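Local coordinates for esterase (Capnocytophaga ochracea, PDB 4W9R) that probably hydrolyses ester bonds, though the structure alone does not show its substrate, at the interface of chains A and B. Numbering follows the deposited sequence. Chains: chain A/B, Uncharacterized protein.

Contacts 1 and 2 lie on one two-fold symmetric face between chains A and B, and the centres of their C-alpha atoms are about 18 Å apart. Both draw on helices 43-59 and 217-232, with the chains exchanged: the bond of B:Tyr56 to A:Asn218 in contact 1 returns in contact 2 as A:Tyr56 to B:Asn218. Contact 1 adds the apolar packing around A:Leu222, and contact 2 the polar groups gathered around the start of helix 217-232 of chain B. Symmetry repeats each of them, so the pairing suggests a dimer, though the structure alone does not prove one in solution.

Contact 1: the interface of chains A and B. Residues chain A 46, 49, 218-219, 221-222; chain B 53, 56-57, 226.
A:Leu222 and B:Tyr56 meet from regular helical backbones, A:Leu222 one turn after A:Asn218 on helix 217-232 of chain A, so that the leucine side chain and the asparagine carbonyl are presented together to the tyrosine. The tyrosine's CG stands anti to its backbone N (chi1 173°), which sends the ring out from helix 43-59 of chain B and across to chain A. There the leucine and tyrosine side chains run past each other in opposite directions. Methyl CD2 of A:Leu222 sits over the centre of one ring face, 3.7 Å from the ring centroid, in a CH-pi contact. The other methyl, CD1, turns to B:Tyr57 and comes within 3.7 Å of its CZ. It also touches the selenomethionine B:Met53, whose CG is 3.8 Å away from that CD1. A branched residue suits this place because its two methyls can serve two rings at once. CG of A:Pro49 approaches from the same side of the ring plane, beyond the rim, 3.9 Å from CD1 of B:Tyr56, the proline crossing at about a right angle.

The hydroxyl at the ring's tip is the polar part. The phenol OH of B:Tyr56 donates to the backbone O of A:Asn218 at 2.9 Å, lying in the carbonyl plane on a lone pair, with a C=O...donor angle of 113°. Tyrosine thus combines a flat face for the leucine with a hydroxyl that meets a main-chain acceptor, a bond that does not depend on the asparagine side chain. B:Tyr57 is fixed within its own chain: its OH donates to O of B:Ala226 at 2.8 Å, from 36° above the carbonyl plane. That bond ties helix 43-59 to helix 217-232 and places the phenol against the small A:Ala219. B:Ala226 in turn offers its CB to CB of A:Leu222 at 4.0 Å, where a compact residue allows the two 217-232 helices to approach. The site therefore lies where helices 43-59 and 217-232 of both chains pack together.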
# COMPACT_ATOMS: atom_id res chain seq x y z
N LEU A 46 1.95 -8.89 6.42
CA LEU A 46 1.50 -7.50 6.59
C LEU A 46 2.48 -6.51 7.24
O LEU A 46 2.25 -5.31 7.17
CB LEU A 46 0.20 -7.50 7.41
CG LEU A 46 -1.01 -8.19 6.80
CD1 LEU A 46 -2.22 -8.03 7.71
CD2 LEU A 46 -1.31 -7.64 5.42
N PRO A 49 4.46 -3.88 4.66
CA PRO A 49 3.57 -2.86 4.09
C PRO A 49 3.07 -1.85 5.12
O PRO A 49 3.01 -0.66 4.82
CB PRO A 49 2.41 -3.68 3.53
CG PRO A 49 3.01 -5.01 3.23
CD PRO A 49 3.99 -5.24 4.33
N ASN A 218 -5.43 -10.12 -2.15
CA ASN A 218 -4.18 -9.57 -1.66
C ASN A 218 -4.00 -8.10 -2.02
O ASN A 218 -3.45 -7.33 -1.23
CB ASN A 218 -3.00 -10.39 -2.19
CG ASN A 218 -2.93 -11.77 -1.57
OD1 ASN A 218 -3.20 -11.94 -0.38
ND2 ASN A 218 -2.58 -12.77 -2.37
N ALA A 219 -4.47 -7.72 -3.20
CA ALA A 219 -4.40 -6.33 -3.63
C ALA A 219 -5.36 -5.48 -2.80
O ALA A 219 -5.07 -4.32 -2.51
CB ALA A 219 -4.73 -6.21 -5.11
N LYS A 221 -6.27 -6.03 0.35
CA LYS A 221 -5.75 -5.88 1.70
C LYS A 221 -4.75 -4.73 1.80
O LYS A 221 -4.73 -4.00 2.79
CB LYS A 221 -5.10 -7.18 2.17
CG LYS A 221 -6.08 -8.33 2.32
CD LYS A 221 -5.50 -9.47 3.14
CE LYS A 221 -4.41 -10.21 2.38
NZ LYS A 221 -3.79 -11.27 3.22
N LEU A 222 -3.93 -4.56 0.76
CA LEU A 222 -2.98 -3.45 0.71
C LEU A 222 -3.71 -2.12 0.71
O LEU A 222 -3.36 -1.20 1.44
CB LEU A 222 -2.09 -3.55 -0.53
CG LEU A 222 -1.01 -4.63 -0.53
CD1 LEU A 222 -0.19 -4.55 -1.81
CD2 LEU A 222 -0.13 -4.51 0.70
N MSE B 53 5.63 -3.64 -1.36
CA MSE B 53 4.49 -4.24 -2.04
C MSE B 53 4.90 -5.29 -3.08
O MSE B 53 4.15 -6.23 -3.33
CB MSE B 53 3.63 -3.16 -2.70
CG MSE B 53 2.85 -2.30 -1.69
SE MSE B 53 1.61 -1.03 -2.49
CE MSE B 53 1.40 0.20 -0.99
N TYR B 56 5.60 -8.23 -1.01
CA TYR B 56 4.30 -8.72 -0.57
C TYR B 56 3.68 -9.64 -1.62
O TYR B 56 3.31 -10.78 -1.32
CB TYR B 56 3.39 -7.53 -0.27
CG TYR B 56 1.95 -7.85 0.04
CD1 TYR B 56 1.54 -8.13 1.34
CD2 TYR B 56 0.98 -7.83 -0.96
CE1 TYR B 56 0.21 -8.40 1.62
CE2 TYR B 56 -0.34 -8.11 -0.69
CZ TYR B 56 -0.72 -8.39 0.61
OH TYR B 56 -2.04 -8.66 0.88
N TYR B 57 3.57 -9.14 -2.84
CA TYR B 57 3.00 -9.91 -3.94
C TYR B 57 3.84 -11.14 -4.27
O TYR B 57 3.30 -12.17 -4.68
CB TYR B 57 2.86 -9.03 -5.19
CG TYR B 57 1.69 -8.07 -5.14
CD1 TYR B 57 0.45 -8.49 -4.66
CD2 TYR B 57 1.82 -6.75 -5.55
CE1 TYR B 57 -0.62 -7.62 -4.62
CE2 TYR B 57 0.75 -5.88 -5.51
CZ TYR B 57 -0.47 -6.32 -5.04
OH TYR B 57 -1.54 -5.45 -4.99
N ALA B 226 -0.60 -0.42 -5.53
CA ALA B 226 -1.15 -1.75 -5.26
C ALA B 226 -1.93 -2.28 -6.46
O ALA B 226 -1.77 -3.43 -6.86
CB ALA B 226 -2.03 -1.70 -4.03

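Contact 2: the interface of chains A and B. Residues chain A 56-57, 60, 62, 230, 237; chain B 216, 218.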
# COMPACT_ATOMS: atom_id res chain seq x y z
N TYR A 56 5.52 6.47 5.20
CA TYR A 56 5.02 7.26 4.08
C TYR A 56 4.13 8.40 4.57
O TYR A 56 4.37 9.56 4.24
CB TYR A 56 4.25 6.34 3.13
CG TYR A 56 3.54 7.00 1.97
CD1 TYR A 56 4.21 7.27 0.78
CD2 TYR A 56 2.19 7.32 2.05
CE1 TYR A 56 3.55 7.86 -0.29
CE2 TYR A 56 1.53 7.90 0.99
CZ TYR A 56 2.21 8.17 -0.17
OH TYR A 56 1.55 8.75 -1.23
N TYR A 57 3.12 8.06 5.36
CA TYR A 57 2.18 9.05 5.87
C TYR A 57 2.84 10.06 6.81
O TYR A 57 2.45 11.23 6.84
CB TYR A 57 1.02 8.35 6.58
CG TYR A 57 -0.02 7.78 5.65
CD1 TYR A 57 -0.48 8.51 4.56
CD2 TYR A 57 -0.55 6.51 5.85
CE1 TYR A 57 -1.43 8.00 3.70
CE2 TYR A 57 -1.50 5.99 4.99
CZ TYR A 57 -1.94 6.74 3.92
OH TYR A 57 -2.89 6.23 3.07
N PHE A 60 4.64 12.88 4.94
CA PHE A 60 3.73 13.88 4.39
C PHE A 60 2.99 14.63 5.49
O PHE A 60 2.13 15.46 5.21
CB PHE A 60 2.74 13.23 3.43
CG PHE A 60 3.32 12.86 2.10
CD1 PHE A 60 3.72 13.85 1.21
CD2 PHE A 60 3.48 11.54 1.74
CE1 PHE A 60 4.26 13.52 -0.02
CE2 PHE A 60 4.02 11.20 0.51
CZ PHE A 60 4.41 12.19 -0.37
N GLU A 62 0.85 13.49 7.58
CA GLU A 62 -0.53 13.04 7.78
C GLU A 62 -0.64 12.06 8.94
O GLU A 62 -1.74 11.64 9.30
CB GLU A 62 -1.06 12.40 6.49
CG GLU A 62 -1.01 13.33 5.28
CD GLU A 62 -1.54 12.67 4.02
OE1 GLU A 62 -1.89 11.47 4.08
OE2 GLU A 62 -1.61 13.35 2.98
N ASP A 230 -5.30 6.18 6.64
CA ASP A 230 -5.66 7.50 6.14
C ASP A 230 -6.81 8.10 6.93
O ASP A 230 -6.76 9.27 7.33
CB ASP A 230 -6.02 7.43 4.66
CG ASP A 230 -6.43 8.77 4.09
OD1 ASP A 230 -5.72 9.77 4.34
OD2 ASP A 230 -7.47 8.84 3.40
N LYS A 237 -4.00 15.58 9.81
CA LYS A 237 -3.64 16.25 8.56
C LYS A 237 -3.63 17.77 8.69
O LYS A 237 -4.40 18.33 9.46
CB LYS A 237 -4.60 15.85 7.44
CG LYS A 237 -4.36 14.47 6.86
CD LYS A 237 -5.18 14.27 5.59
CE LYS A 237 -5.01 12.87 5.03
NZ LYS A 237 -5.51 11.83 5.97
N SER B 216 -8.00 11.32 -0.37
CA SER B 216 -6.81 12.15 -0.26
C SER B 216 -5.76 11.68 -1.26
O SER B 216 -5.71 10.50 -1.60
CB SER B 216 -6.25 12.13 1.16
OG SER B 216 -7.09 12.84 2.05
N ASN B 218 -2.30 11.40 -1.20
CA ASN B 218 -1.27 10.46 -0.76
C ASN B 218 -1.80 9.06 -0.52
O ASN B 218 -1.11 8.07 -0.78
CB ASN B 218 -0.59 10.99 0.50
CG ASN B 218 0.21 12.26 0.24
OD1 ASN B 218 0.79 12.43 -0.83
ND2 ASN B 218 0.23 13.16 1.22
O HOH W 1 -3.01 13.52 0.72
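B:Asn218 and A:Phe60 each carry CG anti to the carbonyl carbon, beside the backbone N (chi1 -67° and -75°), and these torsions lay the amide over the phenyl ring. Amide and ring are 26° apart and stacked, with OD1 of B:Asn218 3.5 Å above the ring plane, over its centre. An alanine in place of A:Phe60 would probably open a gap beneath the amide of B:Asn218 and leave it freer to turn away from A:Glu62. The phenyl itself packs within chain A, its CE2 over the rim of one face of A:Tyr56.

A:Glu62 reaches out with its chain extended beyond CG and receives ND2 of B:Asn218 on OE2 at 2.6 Å, from well above the carboxylate plane. The same OE2 bonds a water at 2.7 Å, and that water lies 2.9 Å from the backbone N of B:Asn218. Carboxylate and water thus serve both the amide side chain and an N-H in the first turn of helix 217-232, whose positive end would tend to favour a negative group. Asparagine suits the spot because its flat amide both stacks on A:Phe60 and offers ND2 to the carboxylate. Its backbone O, indifferent to residue type, takes the phenol of A:Tyr56, the twin of the bond in contact 1.

Beside this, A:Lys237 NZ forms a salt bridge with OD1 of A:Asp230 at 2.6 Å. CE of the lysine lies 3.6 Å from OG of the small B:Ser216. The site gathers the end of helix 43-59, the loop after it, the far end of helix 217-232 and the segment after 3-10 helix 234-236 in chain A around the start of helix 217-232 in chain B.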